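Local coordinates for dual specificity protein phosphatase 18 (Homo sapiens, PDB 2ESB), which dephosphorylates phosphotyrosine and, less readily, phosphothreonine in MAP kinase peptides, acting as a dual-specificity member of the protein-tyrosine phosphatase family, at residues H165-S168 / M173-D176; S111-L116 / E149-Y154; M67-A72 / C80-P85. All coordinates share one frame; numbering follows the deposited sequence.

Contact 1 (H165-S168 / M173-D176); sequences HMVS and MIPD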
# COMPACT_ATOMS: atom_id res chain seq x y z
N HIS A 165 17.72 -2.89 -4.01
CA HIS A 165 18.76 -2.15 -3.30
C HIS A 165 18.77 -0.69 -3.72
O HIS A 165 18.57 -0.39 -4.90
CB HIS A 165 20.15 -2.74 -3.60
CG HIS A 165 20.19 -4.23 -3.60
ND1 HIS A 165 19.62 -5.00 -4.59
CD2 HIS A 165 20.70 -5.11 -2.70
CE1 HIS A 165 19.78 -6.28 -4.31
NE2 HIS A 165 20.43 -6.37 -3.17
N MET A 166 19.00 0.21 -2.76
CA MET A 166 19.06 1.64 -3.06
C MET A 166 20.41 1.95 -3.72
O MET A 166 21.45 1.45 -3.29
CB MET A 166 18.93 2.46 -1.76
CG MET A 166 17.62 2.24 -0.99
SD MET A 166 16.18 2.56 -2.04
CE MET A 166 16.21 4.36 -2.13
N VAL A 167 20.39 2.77 -4.77
CA VAL A 167 21.62 3.14 -5.48
C VAL A 167 21.63 4.65 -5.71
O VAL A 167 20.58 5.30 -5.68
CB VAL A 167 21.73 2.43 -6.85
CG1 VAL A 167 21.77 0.92 -6.66
CG2 VAL A 167 20.57 2.82 -7.75
N SER A 168 22.82 5.21 -5.92
CA SER A 168 22.97 6.65 -6.16
C SER A 168 22.48 6.98 -7.58
O SER A 168 22.44 6.11 -8.45
CB SER A 168 24.45 7.06 -6.04
OG SER A 168 25.06 6.50 -4.88
N MET A 173 19.22 9.05 -4.15
CA MET A 173 19.00 7.62 -3.92
C MET A 173 17.68 7.12 -4.49
O MET A 173 16.64 7.74 -4.32
CB MET A 173 19.03 7.32 -2.42
CG MET A 173 20.33 7.70 -1.74
SD MET A 173 21.66 6.62 -2.23
CE MET A 173 21.61 5.43 -0.93
N ILE A 174 17.74 5.98 -5.16
CA ILE A 174 16.55 5.37 -5.73
C ILE A 174 16.75 3.87 -5.67
O ILE A 174 17.88 3.40 -5.53
CB ILE A 174 16.38 5.75 -7.22
CG1 ILE A 174 17.59 5.25 -8.02
CG2 ILE A 174 16.21 7.25 -7.37
CD1 ILE A 174 17.57 5.57 -9.48
N PRO A 175 15.66 3.10 -5.74
CA PRO A 175 15.78 1.64 -5.70
C PRO A 175 16.42 1.30 -7.04
O PRO A 175 16.16 2.01 -8.03
CB PRO A 175 14.33 1.14 -5.67
CG PRO A 175 13.50 2.35 -5.41
CD PRO A 175 14.26 3.53 -5.91
N ASP A 176 17.24 0.25 -7.11
CA ASP A 176 17.87 -0.07 -8.38
C ASP A 176 16.83 -0.31 -9.48
O ASP A 176 17.09 -0.07 -10.66
CB ASP A 176 18.84 -1.27 -8.26
CG ASP A 176 18.28 -2.41 -7.43
OD1 ASP A 176 17.05 -2.55 -7.32
OD2 ASP A 176 19.09 -3.20 -6.91
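His165 and Asp176 close the open end of a small antiparallel beta hairpin, where strand 166-167 pairs with strand 174-175 beside helix 145-159. The backbone bonds of the hairpin set the register. Val167 and Ile174 form a hydrogen-bonded pair: Val167 N gives to Ile174 O at 2.7 Å and Ile174 N returns a bond to Val167 O at 3.0 Å. Met166 and Pro175 make the neighbouring non-hydrogen-bonded pair, where the Met166 CA-H points at Ile174 O. Beyond it, Asp176 N reaches His165 O at 2.7 Å, its N-H bent at 139°.

The polar side-chain contact is a His-carboxylate hydrogen bond. His165 ND1 donates to Asp176 OD2 at 3.0 Å, using an edge of the ring; OD2 receives it on its syn side, and the planes of ring and carboxylate stand 67° apart. Asp176 CG sits between its own backbone N and carbonyl carbon (chi1 44°), a turn that brings the carboxylate back to the His165 backbone. There the His165 N also offers weak, longer bonds to OD1 and OD2.

Among the apolar contacts, Val167 and Ile174 share a face of the hairpin, Val167 CG2 meeting Ile174 CG1 at 3.9 Å; Val167 CG1 lies 4.0 Å from Asp176 CB. Met166, bent at chi2 and chi3, folds back against the partner strand, its CE 3.6 Å from Ile174 C and its SD near Pro175 N and CA. Met166 and Pro175 also rest on Trp148, which holds these residues against helix 145-159.

Pro175 lacks an N-H but stands at a non-hydrogen-bonded position, so the pairing loses no bond across the hairpin by it; near the carboxylate the imidazole would probably be favoured in a form protonated at ND1.

Contact 2 (S111-L116 / E149-Y154); sequences SAALCL and EQLIHY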
# COMPACT_ATOMS: atom_id res chain seq x y z
N SER A 111 -0.15 4.47 0.06
CA SER A 111 -0.90 3.21 0.08
C SER A 111 -0.11 2.10 -0.62
O SER A 111 -0.14 0.94 -0.20
CB SER A 111 -2.29 3.40 -0.56
OG SER A 111 -2.21 3.92 -1.88
N ALA A 112 0.61 2.45 -1.68
CA ALA A 112 1.39 1.45 -2.42
C ALA A 112 2.44 0.78 -1.53
O ALA A 112 2.64 -0.43 -1.61
CB ALA A 112 2.05 2.09 -3.63
N ALA A 113 3.09 1.57 -0.69
CA ALA A 113 4.12 1.02 0.20
C ALA A 113 3.54 0.02 1.18
O ALA A 113 4.14 -1.03 1.45
CB ALA A 113 4.82 2.16 0.96
N LEU A 114 2.36 0.32 1.73
CA LEU A 114 1.75 -0.62 2.68
C LEU A 114 1.34 -1.90 1.95
O LEU A 114 1.41 -3.00 2.51
CB LEU A 114 0.55 0.01 3.38
CG LEU A 114 0.90 1.10 4.40
CD1 LEU A 114 -0.29 1.40 5.27
CD2 LEU A 114 2.05 0.63 5.29
N CYS A 115 0.91 -1.75 0.70
CA CYS A 115 0.52 -2.90 -0.10
C CYS A 115 1.73 -3.81 -0.30
O CYS A 115 1.62 -5.03 -0.16
CB CYS A 115 -0.04 -2.45 -1.45
SG CYS A 115 -0.40 -3.84 -2.57
N LEU A 116 2.88 -3.23 -0.64
CA LEU A 116 4.09 -4.02 -0.84
C LEU A 116 4.46 -4.78 0.43
O LEU A 116 4.83 -5.96 0.36
CB LEU A 116 5.28 -3.14 -1.28
CG LEU A 116 5.11 -2.37 -2.59
CD1 LEU A 116 6.39 -1.60 -2.90
CD2 LEU A 116 4.78 -3.35 -3.73
N GLU A 149 13.56 2.54 1.27
CA GLU A 149 14.55 2.14 2.27
C GLU A 149 13.85 1.37 3.39
O GLU A 149 14.38 0.38 3.91
CB GLU A 149 15.24 3.37 2.87
CG GLU A 149 16.21 4.09 1.95
CD GLU A 149 16.53 5.50 2.44
OE1 GLU A 149 16.67 5.70 3.67
OE2 GLU A 149 16.64 6.42 1.59
N GLN A 150 12.67 1.83 3.78
CA GLN A 150 11.91 1.17 4.82
C GLN A 150 11.46 -0.22 4.38
O GLN A 150 11.50 -1.18 5.17
CB GLN A 150 10.70 2.02 5.22
CG GLN A 150 11.08 3.22 6.08
CD GLN A 150 9.95 4.22 6.22
OE1 GLN A 150 8.82 3.85 6.48
NE2 GLN A 150 10.26 5.51 6.05
N LEU A 151 11.04 -0.33 3.12
CA LEU A 151 10.59 -1.62 2.57
C LEU A 151 11.76 -2.60 2.45
O LEU A 151 11.61 -3.80 2.70
CB LEU A 151 9.93 -1.41 1.21
CG LEU A 151 8.53 -0.78 1.26
CD1 LEU A 151 8.10 -0.36 -0.15
CD2 LEU A 151 7.53 -1.78 1.84
N ILE A 152 12.93 -2.10 2.07
CA ILE A 152 14.12 -2.94 1.96
C ILE A 152 14.49 -3.46 3.36
O ILE A 152 14.83 -4.64 3.53
CB ILE A 152 15.29 -2.13 1.34
CG1 ILE A 152 15.03 -1.95 -0.16
CG2 ILE A 152 16.62 -2.84 1.57
CD1 ILE A 152 15.95 -0.93 -0.83
N HIS A 153 14.42 -2.60 4.36
CA HIS A 153 14.73 -3.03 5.72
C HIS A 153 13.72 -4.10 6.18
O HIS A 153 14.09 -5.09 6.81
CB HIS A 153 14.71 -1.84 6.68
CG HIS A 153 14.97 -2.20 8.11
ND1 HIS A 153 13.95 -2.34 9.03
CD2 HIS A 153 16.12 -2.48 8.76
CE1 HIS A 153 14.47 -2.69 10.20
NE2 HIS A 153 15.78 -2.78 10.06
N TYR A 154 12.45 -3.90 5.85
CA TYR A 154 11.40 -4.85 6.22
C TYR A 154 11.61 -6.17 5.48
O TYR A 154 11.43 -7.25 6.05
CB TYR A 154 10.03 -4.26 5.90
CG TYR A 154 8.85 -5.05 6.39
CD1 TYR A 154 8.76 -5.45 7.72
CD2 TYR A 154 7.79 -5.35 5.55
CE1 TYR A 154 7.65 -6.14 8.20
CE2 TYR A 154 6.66 -6.04 6.02
CZ TYR A 154 6.60 -6.43 7.35
OH TYR A 154 5.50 -7.11 7.83
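Leu151 reaches from helix 145-159 across to Ala113 and Leu116 of helix 110-122, a helix-helix contact in the buried helical layer of the alpha/beta phosphatase domain. Its CB points at the other helix, and CG, turned away from the carbonyl carbon at chi1 -74°, carries the branch on toward Ala113 and Leu116, one turn apart. From CG the two methyls part. CD1 runs toward the Leu116 side chain, brushing its CB at 4.1 Å, and has Ala113 CB 4.3 Å away; the small alanine lets the leucine come this near to the backbone. CD2 goes to the main chain instead, 3.5 Å from Ala113 O, and also touches Leu116 CB. The two leucine side chains cross at about a right angle. Phe83 of helix 83-95 and Leu127 of helix 127-137 add to the surroundings of Leu151. An alanine here would be likely to leave a gap facing Ala113 and Leu116 and set the Leu116 tip free to turn, since both methyls that bridge the helices would be gone. Packing is tightest where the tips meet, Leu116 CD1 standing 3.5 Å from Leu151 CD1, closer than usual for two methyl carbons.

Contact 3 (M67-A72 / C80-P85); sequences MQVPVA and CDFFDP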
# COMPACT_ATOMS: atom_id res chain seq x y z
N MET A 67 -10.51 3.55 8.83
CA MET A 67 -9.44 3.86 9.77
C MET A 67 -8.44 4.73 9.02
O MET A 67 -8.45 4.81 7.79
CB MET A 67 -8.75 2.60 10.30
CG MET A 67 -7.79 1.95 9.33
SD MET A 67 -6.96 0.57 10.13
CE MET A 67 -5.67 1.49 11.00
N GLN A 68 -7.56 5.39 9.76
CA GLN A 68 -6.58 6.26 9.14
C GLN A 68 -5.21 6.10 9.74
O GLN A 68 -5.06 5.97 10.96
CB GLN A 68 -7.05 7.71 9.27
CG GLN A 68 -6.22 8.72 8.49
CD GLN A 68 -7.02 9.98 8.19
OE1 GLN A 68 -8.20 10.07 8.51
NE2 GLN A 68 -6.37 10.95 7.56
N VAL A 69 -4.21 6.08 8.86
CA VAL A 69 -2.79 5.98 9.22
C VAL A 69 -2.30 7.34 8.76
O VAL A 69 -1.99 7.53 7.58
CB VAL A 69 -2.10 4.87 8.41
CG1 VAL A 69 -0.62 4.76 8.81
CG2 VAL A 69 -2.82 3.56 8.66
N PRO A 70 -2.22 8.31 9.69
CA PRO A 70 -1.80 9.68 9.41
C PRO A 70 -0.33 9.93 9.10
O PRO A 70 0.42 10.36 9.97
CB PRO A 70 -2.26 10.42 10.67
CG PRO A 70 -1.94 9.42 11.74
CD PRO A 70 -2.45 8.11 11.14
N VAL A 71 0.07 9.67 7.86
CA VAL A 71 1.45 9.93 7.45
C VAL A 71 1.45 10.80 6.21
O VAL A 71 0.56 10.72 5.37
CB VAL A 71 2.23 8.64 7.13
CG1 VAL A 71 2.33 7.77 8.39
CG2 VAL A 71 1.55 7.89 6.01
N ALA A 72 2.44 11.68 6.14
CA ALA A 72 2.60 12.56 4.99
C ALA A 72 3.44 11.75 4.01
O ALA A 72 4.11 10.79 4.40
CB ALA A 72 3.35 13.83 5.41
N CYS A 80 6.88 2.67 8.11
CA CYS A 80 7.36 1.37 8.57
C CYS A 80 6.73 0.92 9.89
O CYS A 80 6.56 -0.29 10.10
CB CYS A 80 8.88 1.36 8.70
SG CYS A 80 9.55 2.65 9.76
N ASP A 81 6.38 1.85 10.77
CA ASP A 81 5.77 1.45 12.04
C ASP A 81 4.41 0.80 11.83
O ASP A 81 3.88 0.12 12.72
CB ASP A 81 5.61 2.64 12.99
CG ASP A 81 6.94 3.26 13.36
OD1 ASP A 81 7.97 2.56 13.30
OD2 ASP A 81 6.95 4.46 13.72
N PHE A 82 3.84 0.98 10.65
CA PHE A 82 2.55 0.38 10.36
C PHE A 82 2.59 -0.85 9.46
O PHE A 82 1.56 -1.47 9.23
CB PHE A 82 1.61 1.43 9.74
CG PHE A 82 1.29 2.56 10.67
CD1 PHE A 82 2.11 3.68 10.72
CD2 PHE A 82 0.18 2.50 11.50
CE1 PHE A 82 1.82 4.73 11.60
CE2 PHE A 82 -0.12 3.54 12.39
CZ PHE A 82 0.71 4.66 12.43
N PHE A 83 3.77 -1.21 8.96
CA PHE A 83 3.91 -2.37 8.07
C PHE A 83 3.25 -3.64 8.61
O PHE A 83 2.40 -4.23 7.96
CB PHE A 83 5.39 -2.66 7.77
CG PHE A 83 6.04 -1.69 6.81
CD1 PHE A 83 7.42 -1.76 6.58
CD2 PHE A 83 5.30 -0.73 6.14
CE1 PHE A 83 8.05 -0.88 5.69
CE2 PHE A 83 5.92 0.16 5.24
CZ PHE A 83 7.30 0.08 5.02
N ASP A 84 3.67 -4.08 9.80
CA ASP A 84 3.13 -5.30 10.39
C ASP A 84 1.69 -5.20 10.86
O ASP A 84 0.87 -6.07 10.58
CB ASP A 84 4.00 -5.75 11.57
CG ASP A 84 5.16 -6.60 11.14
OD1 ASP A 84 6.30 -6.31 11.56
OD2 ASP A 84 4.93 -7.55 10.36
N PRO A 85 1.37 -4.13 11.61
CA PRO A 85 -0.01 -4.01 12.07
C PRO A 85 -1.05 -3.88 10.96
O PRO A 85 -2.13 -4.47 11.06
CB PRO A 85 0.04 -2.81 13.01
CG PRO A 85 1.23 -2.03 12.52
CD PRO A 85 2.22 -3.09 12.21
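Beside the catalytic pocket, Val69 and Val71 at the exit of strand 65-68 meet Phe82 from the stretch leading into helix 83-95. Val71 has its side chain about 7 Å from that of Cys104, the predicted phosphocysteine nucleophile, and about as far from a bound HEPES molecule.

The contact rests on a CH-pi interaction. Val69 CG1 stands over one face of the Phe82 ring, 3.4 Å from the centroid and only 9° off the ring normal. It is therefore almost centred: Phe82 CG lies 3.5 Å from this methyl and CZ, at the far end of the ring, 3.9 Å. The two side chains come from opposite directions. A chi1 of -179° places Val69 CG1 on the far side from its own backbone nitrogen and aims it at the ring. Val71 adds a looser touch, CG1 to Phe82 CE1 at 4.5 Å, approaching the ring obliquely.

Strand 65-68, at the edge of the mixed sheet, and helix 83-95 are the first two elements of a beta-alpha-beta crossover that ends in the parallel strand 100-103. The loop joining them is the one that in this family usually carries the general-acid aspartate. Pro70 is the centre of an inverse gamma turn, spanned by a weak bond from Val71 N to Val69 O; this turn is consistent with both valines flanking the proline pointing toward the phenylalanine.

Behind the contact, Val69 also packs on Ile50 of strand 48-51 and Ile86 of helix 83-95. Val71 O accepts a hydrogen bond from NH1 of Arg110, the arginine of the phosphate-binding P-loop signature. On the other segment, Phe83 N bonds to Cys80 O at 3.2 Å, and the Phe83 ring lies with one face over Cys80 CA.

How the contacts relate
Contacts 2 and 3 are buried within the catalytic domain, while contact 1 is a surface hairpin following helix 145-159 in the chain. Depth matches chemistry: contact 1 relies on backbone bonds and a His-carboxylate pair, contact 2 on aliphatic methyls, contact 3 on a methyl over an aromatic face. Helix 145-159 links all three. Its Ile152 CD1 packs against Met166 CG of contact 1 at 3.6 Å, and on the side toward contact 3 Tyr154 OH meets Asp84 OD2 and Gln150 OE1 meets Cys80 N, both probable hydrogen bonds. Contacts 1 and 3 do not touch; their nearest atoms are about 12 Å apart.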